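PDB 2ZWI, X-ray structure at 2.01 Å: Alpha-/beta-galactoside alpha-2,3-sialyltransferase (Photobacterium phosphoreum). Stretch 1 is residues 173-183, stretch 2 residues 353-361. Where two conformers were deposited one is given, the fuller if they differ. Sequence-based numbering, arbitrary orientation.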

# COMPACT_ATOMS: atom_id res chain seq x y z
N LEU A 173 5.47 4.21 -1.41
CA LEU A 173 4.86 4.07 -2.72
C LEU A 173 5.55 4.93 -3.75
O LEU A 173 5.86 4.47 -4.85
CB LEU A 173 3.39 4.47 -2.65
CG LEU A 173 2.27 3.45 -2.85
CD1 LEU A 173 2.73 1.99 -2.95
CD2 LEU A 173 1.17 3.65 -1.83
N ARG A 174 5.80 6.18 -3.39
CA ARG A 174 6.45 7.11 -4.29
C ARG A 174 7.42 7.96 -3.48
O ARG A 174 7.08 9.06 -3.03
CB ARG A 174 5.41 8.00 -5.02
CG ARG A 174 4.55 7.28 -6.08
CD ARG A 174 5.38 6.83 -7.32
NE ARG A 174 6.01 7.96 -8.01
CZ ARG A 174 5.47 8.62 -9.03
NH1 ARG A 174 4.30 8.24 -9.52
NH2 ARG A 174 6.11 9.63 -9.58
N ALA A 175 8.63 7.44 -3.29
CA ALA A 175 9.70 8.15 -2.60
C ALA A 175 10.03 9.50 -3.26
O ALA A 175 10.52 10.42 -2.61
CB ALA A 175 10.95 7.27 -2.52
N ASP A 176 9.74 9.62 -4.56
CA ASP A 176 10.00 10.84 -5.33
C ASP A 176 8.97 11.95 -5.11
O ASP A 176 9.01 13.00 -5.78
CB ASP A 176 10.12 10.52 -6.83
CG ASP A 176 8.86 9.86 -7.39
OD1 ASP A 176 8.15 9.16 -6.63
OD2 ASP A 176 8.58 10.05 -8.60
N ILE A 177 8.04 11.74 -4.17
CA ILE A 177 7.15 12.81 -3.71
C ILE A 177 7.95 14.04 -3.24
O ILE A 177 7.52 15.18 -3.43
CB ILE A 177 6.16 12.32 -2.59
CG1 ILE A 177 5.06 13.37 -2.31
CG2 ILE A 177 6.91 11.93 -1.31
CD1 ILE A 177 4.10 13.65 -3.48
N PHE A 178 9.13 13.80 -2.67
CA PHE A 178 10.01 14.88 -2.20
C PHE A 178 10.77 15.58 -3.32
O PHE A 178 11.54 16.51 -3.05
CB PHE A 178 10.98 14.36 -1.13
CG PHE A 178 10.29 13.82 0.10
CD1 PHE A 178 9.71 14.69 1.02
CD2 PHE A 178 10.22 12.45 0.33
CE1 PHE A 178 9.07 14.20 2.16
CE2 PHE A 178 9.58 11.95 1.47
CZ PHE A 178 9.00 12.83 2.38
N GLU A 179 10.56 15.14 -4.55
CA GLU A 179 11.16 15.78 -5.72
C GLU A 179 10.12 16.38 -6.66
O GLU A 179 10.42 16.67 -7.82
CB GLU A 179 12.07 14.80 -6.49
CG GLU A 179 13.51 14.77 -6.00
CD GLU A 179 13.64 14.14 -4.63
OE1 GLU A 179 13.04 13.06 -4.41
OE2 GLU A 179 14.35 14.72 -3.77
N THR A 180 8.90 16.58 -6.16
CA THR A 180 7.84 17.24 -6.93
C THR A 180 7.79 18.74 -6.60
O THR A 180 8.68 19.24 -5.90
CB THR A 180 6.46 16.59 -6.68
OG1 THR A 180 6.13 16.68 -5.28
CG2 THR A 180 6.46 15.12 -7.11
N ASN A 181 6.77 19.44 -7.09
CA ASN A 181 6.59 20.87 -6.76
C ASN A 181 6.05 21.10 -5.35
O ASN A 181 5.95 22.24 -4.90
CB ASN A 181 5.65 21.56 -7.77
CG ASN A 181 6.27 21.69 -9.16
OD1 ASN A 181 7.47 21.96 -9.31
ND2 ASN A 181 5.45 21.50 -10.19
N LEU A 182 5.70 20.03 -4.64
CA LEU A 182 5.18 20.19 -3.27
C LEU A 182 6.30 20.66 -2.33
O LEU A 182 7.38 20.06 -2.33
CB LEU A 182 4.58 18.87 -2.76
CG LEU A 182 3.46 18.20 -3.56
CD1 LEU A 182 2.78 17.18 -2.66
CD2 LEU A 182 2.44 19.21 -4.07
N PRO A 183 6.06 21.75 -1.56
CA PRO A 183 7.05 22.21 -0.56
C PRO A 183 7.12 21.26 0.64
O PRO A 183 6.37 21.41 1.60
CB PRO A 183 6.52 23.59 -0.13
CG PRO A 183 5.42 23.93 -1.11
CD PRO A 183 4.87 22.62 -1.59
N GLN A 353 -4.72 16.48 -6.85
CA GLN A 353 -3.48 17.24 -6.99
C GLN A 353 -2.20 16.43 -6.75
O GLN A 353 -1.22 16.60 -7.48
CB GLN A 353 -3.49 18.53 -6.16
CG GLN A 353 -4.54 19.56 -6.60
CD GLN A 353 -4.44 19.95 -8.07
OE1 GLN A 353 -5.43 19.93 -8.79
NE2 GLN A 353 -3.24 20.29 -8.52
N VAL A 354 -2.18 15.55 -5.74
CA VAL A 354 -1.00 14.71 -5.49
C VAL A 354 -0.77 13.75 -6.65
O VAL A 354 0.38 13.45 -7.01
CB VAL A 354 -1.08 13.85 -4.20
CG1 VAL A 354 0.33 13.42 -3.76
CG2 VAL A 354 -1.72 14.59 -3.08
N MET A 355 -1.86 13.26 -7.24
CA MET A 355 -1.76 12.32 -8.36
C MET A 355 -1.25 13.03 -9.62
O MET A 355 -0.47 12.46 -10.38
CB MET A 355 -3.08 11.59 -8.58
CG MET A 355 -3.40 10.60 -7.43
SD MET A 355 -4.98 9.74 -7.52
CE MET A 355 -4.56 8.37 -8.60
N ILE A 356 -1.66 14.28 -9.82
CA ILE A 356 -1.10 15.08 -10.91
C ILE A 356 0.40 15.35 -10.69
O ILE A 356 1.21 15.12 -11.60
CB ILE A 356 -1.89 16.39 -11.14
CG1 ILE A 356 -3.24 16.08 -11.81
CG2 ILE A 356 -1.09 17.39 -11.98
CD1 ILE A 356 -4.27 17.23 -11.70
N GLU A 357 0.75 15.81 -9.49
CA GLU A 357 2.16 16.13 -9.16
C GLU A 357 3.12 14.95 -9.33
O GLU A 357 4.27 15.14 -9.73
CB GLU A 357 2.28 16.70 -7.74
CG GLU A 357 1.61 18.06 -7.56
CD GLU A 357 2.16 19.11 -8.52
OE1 GLU A 357 1.36 19.73 -9.26
OE2 GLU A 357 3.39 19.31 -8.54
N LEU A 358 2.63 13.74 -9.04
CA LEU A 358 3.41 12.51 -9.18
C LEU A 358 3.40 11.92 -10.59
O LEU A 358 3.96 10.85 -10.83
CB LEU A 358 2.90 11.46 -8.19
CG LEU A 358 3.28 11.72 -6.73
CD1 LEU A 358 2.44 10.85 -5.83
CD2 LEU A 358 4.75 11.44 -6.51
N ASN A 359 2.75 12.63 -11.50
CA ASN A 359 2.59 12.18 -12.89
C ASN A 359 1.95 10.80 -13.00
O ASN A 359 2.27 10.02 -13.89
CB ASN A 359 3.93 12.25 -13.64
CG ASN A 359 4.56 13.62 -13.56
OD1 ASN A 359 4.15 14.54 -14.27
ND2 ASN A 359 5.55 13.78 -12.70
N ILE A 360 1.05 10.50 -12.07
CA ILE A 360 0.24 9.28 -12.10
C ILE A 360 -0.81 9.43 -13.21
O ILE A 360 -1.20 8.46 -13.86
CB ILE A 360 -0.41 9.01 -10.71
CG1 ILE A 360 0.68 8.55 -9.72
CG2 ILE A 360 -1.52 7.96 -10.82
CD1 ILE A 360 0.25 8.57 -8.26
N VAL A 361 -1.26 10.67 -13.41
CA VAL A 361 -2.29 10.99 -14.37
C VAL A 361 -2.02 12.38 -14.94
O VAL A 361 -1.63 13.30 -14.21
CB VAL A 361 -3.71 10.92 -13.71
CG1 VAL A 361 -3.85 11.93 -12.55
CG2 VAL A 361 -4.85 11.07 -14.75
O HOH W 1 5.51 18.42 -9.68

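The contact joins the end of a helix to an irregular segment far away in sequence. Stretch 2 opens inside a helix that began earlier in the chain and runs to Glu-357. Asn-359 then takes a positive phi, and two backbone bonds turn back into the last turn: Asn-359 N to Ile-356 O, 2.9 Å, and Ile-360 N to Met-355 O, 3.0 Å. This is a Schellman motif. Stretch 1 is loop or turn with a short 3-10 segment, 175-178. The backbones are nearest at Ile-177 and Leu-358, CA to CA 6.6 Å, and at Thr-180 and Glu-357, CA to CA 6.2 Å. Together the stretches bury 448 Å².

Leu-358 has the largest covered area, 98 Å². Its CA-to-CB bond points toward stretch 1. Its CD2 lies 3.8 Å from Ile-177 CD1, an apolar contact. Ile-177 CD1 also meets Val-354 CG1, one helical turn earlier, at 3.8 Å. The methyl CG2 of Thr-180 is 4.1 Å from Leu-358 CD2. A small apolar cluster results.

The carbonyl of Leu-358 serves Arg-174. Both terminal nitrogens of the guanidinium donate to this one oxygen: NH1 to Leu-358 O, 2.9 Å, and NH2 to Leu-358 O, 2.8 Å. A shared acceptor cannot lie straight ahead of both N-H bonds, and the angles are accordingly bent, 131° and 137°. Leu-358 CB lies over one face of the guanidinium. Asp-176 holds the same group from within stretch 1. Arg-174 NE donates to Asp-176 OD1 at 2.8 Å, and Arg-174 NH2 donates to Asp-176 OD2 at 2.7 Å. These near-linear bonds belong to a salt bridge. The arginine therefore links a carboxylate in its own stretch to a backbone carbonyl at the helix end.

Glu-357 is covered over 90 Å², and its CA-to-CB bond also points toward stretch 1. Its aliphatic part packs on Leu-182, with CG 3.8 Å from Leu-182 CD2. Its carboxylate lies beside Asn-181. Asn-181 ND2 gives Glu-357 OE2 a weak hydrogen bond of 3.4 Å. Water 1 adds a bridge: it accepts from Asn-181 N at 3.1 Å and donates to Glu-357 OE2 at 2.6 Å.

Thr-180 fits against the backbone of Glu-357, its CG2 3.4 Å from Glu-357 O. Its hydroxyl is used at home: OG1 donates to Ile-177 O at 2.8 Å and accepts a weak bond from Leu-182 N at 3.4 Å. The side chain thus ties its own turn together while its methyl meets the helix.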